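Local coordinates for nucleoporin nup120 (Schizosaccharomyces pombe, PDB 4GQ2), which serves as a structural constituent of the nuclear pore complex, the assembly through which nuclear transport passes, at residues A[726-738]-A[802-816]. Numbering follows the deposited sequence.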
ATOM      1  N   LEU A 726       4.486   4.785 -22.355  1.00 30.67           N
ATOM      2  CA  LEU A 726       5.386   4.085 -21.453  1.00 38.69           C
ATOM      3  C   LEU A 726       5.729   4.964 -20.264  1.00 41.61           C
ATOM      4  O   LEU A 726       5.886   4.478 -19.138  1.00 45.54           O
ATOM      5  CB  LEU A 726       6.673   3.673 -22.172  1.00 38.57           C
ATOM      6  CG  LEU A 726       6.721   2.364 -22.957  1.00 48.62           C
ATOM      7  CD1 LEU A 726       8.121   2.171 -23.522  1.00 49.76           C
ATOM      8  CD2 LEU A 726       6.328   1.175 -22.088  1.00 47.73           C
ATOM      9  N   GLU A 727       5.837   6.262 -20.517  1.00 38.48           N
ATOM     10  CA  GLU A 727       6.165   7.197 -19.461  1.00 41.58           C
ATOM     11  C   GLU A 727       4.981   7.376 -18.518  1.00 45.21           C
ATOM     12  O   GLU A 727       5.155   7.423 -17.301  1.00 42.26           O
ATOM     13  CB  GLU A 727       6.612   8.532 -20.037  1.00 40.03           C
ATOM     14  CG  GLU A 727       7.268   9.426 -18.999  1.00 66.85           C
ATOM     15  CD  GLU A 727       8.316   8.703 -18.162  1.00 71.42           C
ATOM     16  OE1 GLU A 727       9.342   8.267 -18.740  1.00 70.94           O
ATOM     17  OE2 GLU A 727       8.115   8.580 -16.927  1.00 50.13           O
ATOM     18  N   ASP A 728       3.782   7.472 -19.089  1.00 38.39           N
ATOM     19  CA  ASP A 728       2.552   7.484 -18.320  1.00 34.82           C
ATOM     20  C   ASP A 728       2.450   6.207 -17.467  1.00 39.69           C
ATOM     21  O   ASP A 728       2.248   6.270 -16.247  1.00 34.79           O
ATOM     22  CB  ASP A 728       1.354   7.580 -19.270  1.00 35.37           C
ATOM     23  CG  ASP A 728       1.159   8.979 -19.837  1.00 40.23           C
ATOM     24  OD1 ASP A 728       1.842   9.923 -19.389  1.00 39.26           O
ATOM     25  OD2 ASP A 728       0.301   9.135 -20.729  1.00 49.05           O
ATOM     26  N   TRP A 729       2.607   5.053 -18.120  1.00 34.95           N
ATOM     27  CA  TRP A 729       2.552   3.765 -17.442  1.00 31.77           C
ATOM     28  C   TRP A 729       3.454   3.759 -16.255  1.00 31.47           C
ATOM     29  O   TRP A 729       3.048   3.338 -15.173  1.00 34.22           O
ATOM     30  CB  TRP A 729       2.913   2.615 -18.377  1.00 33.35           C
ATOM     31  CG  TRP A 729       2.627   1.286 -17.736  1.00 31.60           C
ATOM     32  CD1 TRP A 729       1.431   0.571 -17.763  1.00 28.00           C
ATOM     33  CD2 TRP A 729       3.539   0.485 -16.902  1.00 30.63           C
ATOM     34  NE1 TRP A 729       1.538  -0.594 -17.031  1.00 30.67           N
ATOM     35  CE2 TRP A 729       2.774  -0.706 -16.483  1.00 29.87           C
ATOM     36  CE3 TRP A 729       4.858   0.633 -16.464  1.00 29.46           C
ATOM     37  CZ2 TRP A 729       3.329  -1.694 -15.667  1.00 26.18           C
ATOM     38  CZ3 TRP A 729       5.409  -0.373 -15.648  1.00 32.83           C
ATOM     39  CH2 TRP A 729       4.658  -1.506 -15.260  1.00 30.86           C
ATOM     40  N   ARG A 730       4.680   4.242 -16.447  1.00 30.59           N
ATOM     41  CA  ARG A 730       5.684   4.252 -15.392  1.00 31.33           C
ATOM     42  C   ARG A 730       5.197   5.000 -14.168  1.00 31.54           C
ATOM     43  O   ARG A 730       5.216   4.457 -13.073  1.00 36.05           O
ATOM     44  CB  ARG A 730       6.997   4.869 -15.882  1.00 28.20           C
ATOM     45  CG  ARG A 730       8.094   4.833 -14.838  1.00 34.45           C
ATOM     46  CD  ARG A 730       9.415   5.327 -15.400  1.00 38.38           C
ATOM     47  NE  ARG A 730       9.489   6.768 -15.268  1.00 50.15           N
ATOM     48  CZ  ARG A 730      10.231   7.423 -14.387  1.00 40.93           C
ATOM     49  NH1 ARG A 730      11.030   6.788 -13.546  1.00 34.62           N
ATOM     50  NH2 ARG A 730      10.175   8.739 -14.377  1.00 43.14           N
ATOM     51  N   LEU A 731       4.756   6.240 -14.363  1.00 35.37           N
ATOM     52  CA  LEU A 731       4.394   7.107 -13.251  1.00 32.56           C
ATOM     53  C   LEU A 731       3.163   6.596 -12.548  1.00 31.04           C
ATOM     54  O   LEU A 731       3.088   6.606 -11.322  1.00 35.67           O
ATOM     55  CB  LEU A 731       4.182   8.545 -13.724  1.00 38.56           C
ATOM     56  CG  LEU A 731       5.438   9.254 -14.246  1.00 37.66           C
ATOM     57  CD1 LEU A 731       5.170  10.738 -14.415  1.00 43.14           C
ATOM     58  CD2 LEU A 731       6.616   9.042 -13.304  1.00 33.76           C
ATOM     59  N   VAL A 732       2.208   6.126 -13.339  1.00 30.74           N
ATOM     60  CA  VAL A 732       0.985   5.549 -12.808  1.00 33.04           C
ATOM     61  C   VAL A 732       1.267   4.280 -11.984  1.00 33.10           C
ATOM     62  O   VAL A 732       0.818   4.171 -10.842  1.00 37.83           O
ATOM     63  CB  VAL A 732      -0.040   5.320 -13.944  1.00 31.41           C
ATOM     64  CG1 VAL A 732      -1.155   4.392 -13.502  1.00 31.93           C
ATOM     65  CG2 VAL A 732      -0.608   6.663 -14.409  1.00 31.46           C
ATOM     66  N   SER A 733       2.034   3.349 -12.549  1.00 30.18           N
ATOM     67  CA  SER A 733       2.368   2.092 -11.866  1.00 31.75           C
ATOM     68  C   SER A 733       3.229   2.336 -10.638  1.00 30.72           C
ATOM     69  O   SER A 733       3.063   1.672  -9.624  1.00 33.15           O
ATOM     70  CB  SER A 733       3.052   1.100 -12.818  1.00 33.74           C
ATOM     71  OG  SER A 733       2.225   0.831 -13.945  1.00 35.30           O
ATOM     72  N   PHE A 734       4.142   3.297 -10.732  1.00 28.04           N
ATOM     73  CA  PHE A 734       4.898   3.755  -9.573  1.00 29.85           C
ATOM     74  C   PHE A 734       3.974   4.170  -8.417  1.00 36.58           C
ATOM     75  O   PHE A 734       4.069   3.636  -7.302  1.00 38.33           O
ATOM     76  CB  PHE A 734       5.846   4.881  -9.991  1.00 27.48           C
ATOM     77  CG  PHE A 734       6.403   5.676  -8.851  1.00 25.88           C
ATOM     78  CD1 PHE A 734       7.394   5.149  -8.036  1.00 25.60           C
ATOM     79  CD2 PHE A 734       5.968   6.987  -8.625  1.00 26.64           C
ATOM     80  CE1 PHE A 734       7.924   5.897  -6.992  1.00 30.12           C
ATOM     81  CE2 PHE A 734       6.489   7.736  -7.582  1.00 25.60           C
ATOM     82  CZ  PHE A 734       7.465   7.189  -6.761  1.00 28.53           C
ATOM     83  N   LEU A 735       3.053   5.086  -8.689  1.00 28.06           N
ATOM     84  CA  LEU A 735       2.104   5.526  -7.666  1.00 27.84           C
ATOM     85  C   LEU A 735       1.178   4.423  -7.138  1.00 32.49           C
ATOM     86  O   LEU A 735       0.825   4.425  -5.956  1.00 31.66           O
ATOM     87  CB  LEU A 735       1.299   6.736  -8.138  1.00 26.09           C
ATOM     88  CG  LEU A 735       2.143   8.008  -8.313  1.00 30.73           C
ATOM     89  CD1 LEU A 735       1.360   9.060  -9.073  1.00 28.99           C
ATOM     90  CD2 LEU A 735       2.619   8.562  -6.973  1.00 26.79           C
ATOM     91  N   LEU A 736       0.792   3.483  -8.001  1.00 33.68           N
ATOM     92  CA  LEU A 736      -0.016   2.342  -7.565  1.00 30.14           C
ATOM     93  C   LEU A 736       0.756   1.480  -6.548  1.00 30.78           C
ATOM     94  O   LEU A 736       0.171   0.936  -5.608  1.00 26.79           O
ATOM     95  CB  LEU A 736      -0.516   1.507  -8.762  1.00 31.59           C
ATOM     96  CG  LEU A 736      -1.683   2.155  -9.525  1.00 31.44           C
ATOM     97  CD1 LEU A 736      -2.037   1.401 -10.795  1.00 30.42           C
ATOM     98  CD2 LEU A 736      -2.914   2.282  -8.638  1.00 33.84           C
ATOM     99  N   GLU A 737       2.072   1.399  -6.720  1.00 31.01           N
ATOM    100  CA  GLU A 737       2.925   0.725  -5.755  1.00 35.24           C
ATOM    101  C   GLU A 737       2.998   1.522  -4.447  1.00 32.57           C
ATOM    102  O   GLU A 737       3.271   0.965  -3.389  1.00 42.28           O
ATOM    103  CB  GLU A 737       4.322   0.473  -6.342  1.00 40.56           C
ATOM    104  CG  GLU A 737       4.926  -0.865  -5.929  1.00 54.86           C
ATOM    105  CD  GLU A 737       6.380  -1.043  -6.351  1.00 66.76           C
ATOM    106  OE1 GLU A 737       7.239  -1.248  -5.455  1.00 53.48           O
ATOM    107  OE2 GLU A 737       6.663  -0.990  -7.571  1.00 57.84           O
ATOM    108  N   ASN A 738       2.729   2.822  -4.514  1.00 36.47           N
ATOM    109  CA  ASN A 738       2.745   3.655  -3.310  1.00 33.59           C
ATOM    110  C   ASN A 738       1.469   3.474  -2.469  1.00 32.68           C
ATOM    111  O   ASN A 738       1.428   3.815  -1.277  1.00 29.50           O
ATOM    112  CB  ASN A 738       2.946   5.130  -3.684  1.00 28.90           C
ATOM    113  CG  ASN A 738       4.402   5.483  -3.932  1.00 33.07           C
ATOM    114  OD1 ASN A 738       5.021   6.172  -3.123  1.00 39.63           O
ATOM    115  ND2 ASN A 738       4.957   5.023  -5.058  1.00 28.58           N
ATOM    116  N   ILE A 802       1.027  14.321 -12.551  1.00 39.10           N
ATOM    117  CA  ILE A 802       1.358  13.024 -13.129  1.00 40.93           C
ATOM    118  C   ILE A 802       1.501  13.134 -14.637  1.00 40.60           C
ATOM    119  O   ILE A 802       2.419  12.559 -15.216  1.00 41.91           O
ATOM    120  CB  ILE A 802       0.300  11.942 -12.781  1.00 40.62           C
ATOM    121  CG1 ILE A 802       0.280  11.670 -11.274  1.00 38.77           C
ATOM    122  CG2 ILE A 802       0.569  10.651 -13.549  1.00 36.63           C
ATOM    123  CD1 ILE A 802      -0.982  10.986 -10.778  1.00 38.54           C
ATOM    124  N   PHE A 803       0.593  13.870 -15.272  1.00 41.02           N
ATOM    125  CA  PHE A 803       0.506  13.852 -16.733  1.00 41.48           C
ATOM    126  C   PHE A 803       1.064  15.059 -17.490  1.00 44.02           C
ATOM    127  O   PHE A 803       1.403  14.926 -18.666  1.00 49.22           O
ATOM    128  CB  PHE A 803      -0.929  13.571 -17.183  1.00 39.92           C
ATOM    129  CG  PHE A 803      -1.440  12.221 -16.768  1.00 43.62           C
ATOM    130  CD1 PHE A 803      -1.016  11.064 -17.423  1.00 38.54           C
ATOM    131  CD2 PHE A 803      -2.352  12.104 -15.724  1.00 37.29           C
ATOM    132  CE1 PHE A 803      -1.492   9.823 -17.044  1.00 35.33           C
ATOM    133  CE2 PHE A 803      -2.823  10.860 -15.332  1.00 44.34           C
ATOM    134  CZ  PHE A 803      -2.397   9.720 -15.997  1.00 38.99           C
ATOM    135  N   ILE A 804       1.141  16.227 -16.858  1.00 56.63           N
ATOM    136  CA  ILE A 804       1.576  17.413 -17.606  1.00 73.02           C
ATOM    137  C   ILE A 804       3.091  17.538 -17.573  1.00 71.66           C
ATOM    138  O   ILE A 804       3.690  17.730 -16.516  1.00 68.22           O
ATOM    139  CB  ILE A 804       0.784  18.713 -17.271  1.00 78.86           C
ATOM    140  CG1 ILE A 804       1.180  19.317 -15.916  1.00 89.57           C
ATOM    141  CG2 ILE A 804      -0.724  18.468 -17.388  1.00 63.47           C
ATOM    142  CD1 ILE A 804       2.097  20.519 -16.020  1.00 89.02           C
ATOM    143  N   ARG A 805       3.690  17.402 -18.752  1.00 90.66           N
ATOM    144  CA  ARG A 805       5.117  17.114 -18.889  1.00122.04           C
ATOM    145  C   ARG A 805       5.879  18.163 -19.701  1.00128.25           C
ATOM    146  O   ARG A 805       5.275  18.981 -20.401  1.00126.09           O
ATOM    147  CB  ARG A 805       5.302  15.740 -19.545  1.00139.40           C
ATOM    148  CG  ARG A 805       4.379  14.647 -19.019  1.00147.75           C
ATOM    149  CD  ARG A 805       4.731  13.279 -19.582  1.00145.60           C
ATOM    150  NE  ARG A 805       6.165  13.030 -19.482  1.00160.14           N
ATOM    151  CZ  ARG A 805       6.797  12.706 -18.358  1.00163.08           C
ATOM    152  NH1 ARG A 805       6.129  12.568 -17.219  1.00150.31           N
ATOM    153  NH2 ARG A 805       8.109  12.515 -18.378  1.00168.46           N
ATOM    154  N   ASP A 806       7.210  18.119 -19.595  1.00136.85           N
ATOM    155  CA  ASP A 806       8.130  18.980 -20.360  1.00133.47           C
ATOM    156  C   ASP A 806       9.601  18.621 -20.101  1.00140.39           C
ATOM    157  O   ASP A 806       9.913  17.887 -19.157  1.00139.42           O
ATOM    158  CB  ASP A 806       7.878  20.471 -20.073  1.00122.55           C
ATOM    159  CG  ASP A 806       7.692  20.763 -18.594  1.00106.82           C
ATOM    160  OD1 ASP A 806       8.672  20.640 -17.833  1.00102.60           O
ATOM    161  OD2 ASP A 806       6.564  21.121 -18.197  1.00 82.59           O
ATOM    162  N   ASP A 807      10.492  19.142 -20.947  1.00144.70           N
ATOM    163  CA  ASP A 807      11.940  18.926 -20.823  1.00134.36           C
ATOM    164  C   ASP A 807      12.475  19.470 -19.497  1.00115.34           C
ATOM    165  O   ASP A 807      13.290  18.829 -18.826  1.00 99.39           O
ATOM    166  CB  ASP A 807      12.700  19.605 -21.978  1.00138.20           C
ATOM    167  CG  ASP A 807      11.931  19.588 -23.297  1.00136.12           C
ATOM    168  OD1 ASP A 807      11.586  18.490 -23.786  1.00120.50           O
ATOM    169  OD2 ASP A 807      11.689  20.682 -23.854  1.00120.89           O
ATOM    170  N   THR A 808      11.991  20.656 -19.136  1.00113.17           N
ATOM    171  CA  THR A 808      12.480  21.427 -17.992  1.00108.05           C
ATOM    172  C   THR A 808      12.180  20.811 -16.622  1.00110.24           C
ATOM    173  O   THR A 808      12.955  20.988 -15.681  1.00107.86           O
ATOM    174  CB  THR A 808      11.986  22.899 -18.041  1.00112.64           C
ATOM    175  OG1 THR A 808      11.850  23.415 -16.712  1.00103.35           O
ATOM    176  CG2 THR A 808      10.636  23.020 -18.757  1.00110.74           C
ATOM    177  N   GLU A 809      11.063  20.096 -16.513  1.00112.99           N
ATOM    178  CA  GLU A 809      10.644  19.520 -15.234  1.00111.92           C
ATOM    179  C   GLU A 809      11.554  18.416 -14.708  1.00101.71           C
ATOM    180  O   GLU A 809      12.227  17.713 -15.473  1.00 91.24           O
ATOM    181  CB  GLU A 809       9.196  19.014 -15.305  1.00123.32           C
ATOM    182  CG  GLU A 809       8.208  19.756 -14.411  1.00118.49           C
ATOM    183  CD  GLU A 809       8.191  21.257 -14.641  1.00124.22           C
ATOM    184  OE1 GLU A 809       7.281  21.737 -15.347  1.00139.66           O
ATOM    185  OE2 GLU A 809       9.084  21.958 -14.118  1.00113.14           O
ATOM    186  N   ASN A 810      11.577  18.296 -13.385  1.00 75.81           N
ATOM    187  CA  ASN A 810      12.222  17.177 -12.728  1.00 79.99           C
ATOM    188  C   ASN A 810      11.298  15.965 -12.728  1.00 69.73           C
ATOM    189  O   ASN A 810      10.088  16.091 -12.927  1.00 75.89           O
ATOM    190  CB  ASN A 810      12.626  17.551 -11.300  1.00 82.45           C
ATOM    191  CG  ASN A 810      13.843  18.461 -11.254  1.00 85.62           C
ATOM    192  OD1 ASN A 810      14.811  18.271 -11.994  1.00 76.53           O
ATOM    193  ND2 ASN A 810      13.804  19.451 -10.370  1.00 76.59           N
ATOM    194  N   ASP A 811      11.881  14.796 -12.509  1.00 49.81           N
ATOM    195  CA  ASP A 811      11.136  13.555 -12.502  1.00 45.95           C
ATOM    196  C   ASP A 811      10.314  13.382 -11.232  1.00 41.22           C
ATOM    197  O   ASP A 811      10.805  13.598 -10.117  1.00 41.39           O
ATOM    198  CB  ASP A 811      12.084  12.375 -12.658  1.00 40.13           C
ATOM    199  CG  ASP A 811      11.367  11.129 -13.078  1.00 42.60           C
ATOM    200  OD1 ASP A 811      10.809  11.128 -14.193  1.00 54.89           O
ATOM    201  OD2 ASP A 811      11.355  10.155 -12.301  1.00 47.53           O
ATOM    202  N   LEU A 812       9.065  12.972 -11.419  1.00 35.54           N
ATOM    203  CA  LEU A 812       8.129  12.737 -10.316  1.00 38.61           C
ATOM    204  C   LEU A 812       8.614  11.676  -9.318  1.00 32.21           C
ATOM    205  O   LEU A 812       8.421  11.822  -8.105  1.00 35.22           O
ATOM    206  CB  LEU A 812       6.766  12.353 -10.888  1.00 41.37           C
ATOM    207  CG  LEU A 812       5.478  12.267 -10.058  1.00 50.95           C
ATOM    208  CD1 LEU A 812       5.415  10.995  -9.209  1.00 39.48           C
ATOM    209  CD2 LEU A 812       5.257  13.525  -9.231  1.00 60.57           C
ATOM    210  N   VAL A 813       9.252  10.620  -9.818  1.00 34.46           N
ATOM    211  CA  VAL A 813       9.784   9.573  -8.938  1.00 32.44           C
ATOM    212  C   VAL A 813      10.848  10.171  -8.034  1.00 33.76           C
ATOM    213  O   VAL A 813      10.818   9.982  -6.822  1.00 34.69           O
ATOM    214  CB  VAL A 813      10.361   8.380  -9.722  1.00 31.20           C
ATOM    215  CG1 VAL A 813      11.036   7.400  -8.782  1.00 30.24           C
ATOM    216  CG2 VAL A 813       9.261   7.672 -10.501  1.00 32.57           C
ATOM    217  N   THR A 814      11.772  10.920  -8.627  1.00 36.09           N
ATOM    218  CA  THR A 814      12.847  11.528  -7.861  1.00 32.73           C
ATOM    219  C   THR A 814      12.283  12.448  -6.786  1.00 34.84           C
ATOM    220  O   THR A 814      12.689  12.369  -5.625  1.00 32.29           O
ATOM    221  CB  THR A 814      13.833  12.281  -8.759  1.00 34.69           C
ATOM    222  OG1 THR A 814      14.321  11.398  -9.779  1.00 35.96           O
ATOM    223  CG2 THR A 814      14.995  12.787  -7.940  1.00 30.67           C
ATOM    224  N   GLU A 815      11.331  13.291  -7.177  1.00 37.63           N
ATOM    225  CA  GLU A 815      10.685  14.228  -6.263  1.00 40.69           C
ATOM    226  C   GLU A 815      10.026  13.517  -5.085  1.00 38.62           C
ATOM    227  O   GLU A 815      10.271  13.865  -3.934  1.00 35.15           O
ATOM    228  CB  GLU A 815       9.645  15.072  -7.002  1.00 41.33           C
ATOM    229  CG  GLU A 815      10.233  16.090  -7.977  1.00 48.17           C
ATOM    230  CD  GLU A 815       9.170  16.936  -8.667  1.00 56.58           C
ATOM    231  OE1 GLU A 815       7.972  16.816  -8.324  1.00 63.58           O
ATOM    232  OE2 GLU A 815       9.537  17.729  -9.560  1.00 58.45           O
ATOM    233  N   LEU A 816       9.196  12.518  -5.376  1.00 33.63           N
ATOM    234  CA  LEU A 816       8.475  11.832  -4.314  1.00 36.35           C
ATOM    235  C   LEU A 816       9.432  11.073  -3.397  1.00 35.33           C
ATOM    236  O   LEU A 816       9.369  11.237  -2.171  1.00 34.26           O
ATOM    237  CB  LEU A 816       7.371  10.915  -4.871  1.00 30.74           C
ATOM    238  CG  LEU A 816       6.638  10.048  -3.841  1.00 33.14           C
ATOM    239  CD1 LEU A 816       6.035  10.906  -2.734  1.00 29.02           C
ATOM    240  CD2 LEU A 816       5.568   9.193  -4.514  1.00 33.81           C
TER
HETATM  241  O   HOH W   1       8.388  11.429 -16.034  1.00 67.05           O
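In the alpha-helical part of nup120, helix 719-739 packs against the end of helix 790-803, the loop after it and the start of helix 812-822. Residues 726-738 and 812-816 run in nearly the same direction, their axes 25° apart and 11.1 Å at closest approach. A salt-bridge network joins R730 to the N-cap of the second of these helices. D811 caps that helix through a weak bond from V813 N to OD2, and the same OD2 presents its syn lone pair to R730 NH2 in a nearly straight bond of 2.8 Å, with guanidinium and carboxylate nearly coplanar. Within its own helix, R730 grips E727 side-on, NE and NH2 both reaching OE2, the NE bond being 2.8 Å long. The bend at chi3 (87°) turns the guanidinium out of line with its extended CB-CG-CD stem, and V813 CG2 lies over one of its faces. With an alanine here, the carboxylates of E727 and D811 would probably lose the cation between them, and V813 CG2 the guanidinium packed on it. Water 1 links D811 OD1 to R805 NH2, while E727 CG rests over the face of the rather poorly ordered R805 guanidinium.

Alongside the network, L731 fits between the two helices, CD1 lying 3.4 Å from I802 O and CD2 facing L812 and V813. L735 CD1 meets I802 CD1 at 3.5 Å, and F774 of helix 770-777 adjoins both L735 and L812. Toward the N-terminal end of 726-738, D728 turns its carboxylate to the edge of the F803 ring, their planes 85° apart, and forms a salt bridge with R658. F734 is sandwiched: N738 ND2, which donates to F734 O, lies over one face, and V813 CG2 makes a CH-pi contact with the other, 3.8 Å from the ring centroid.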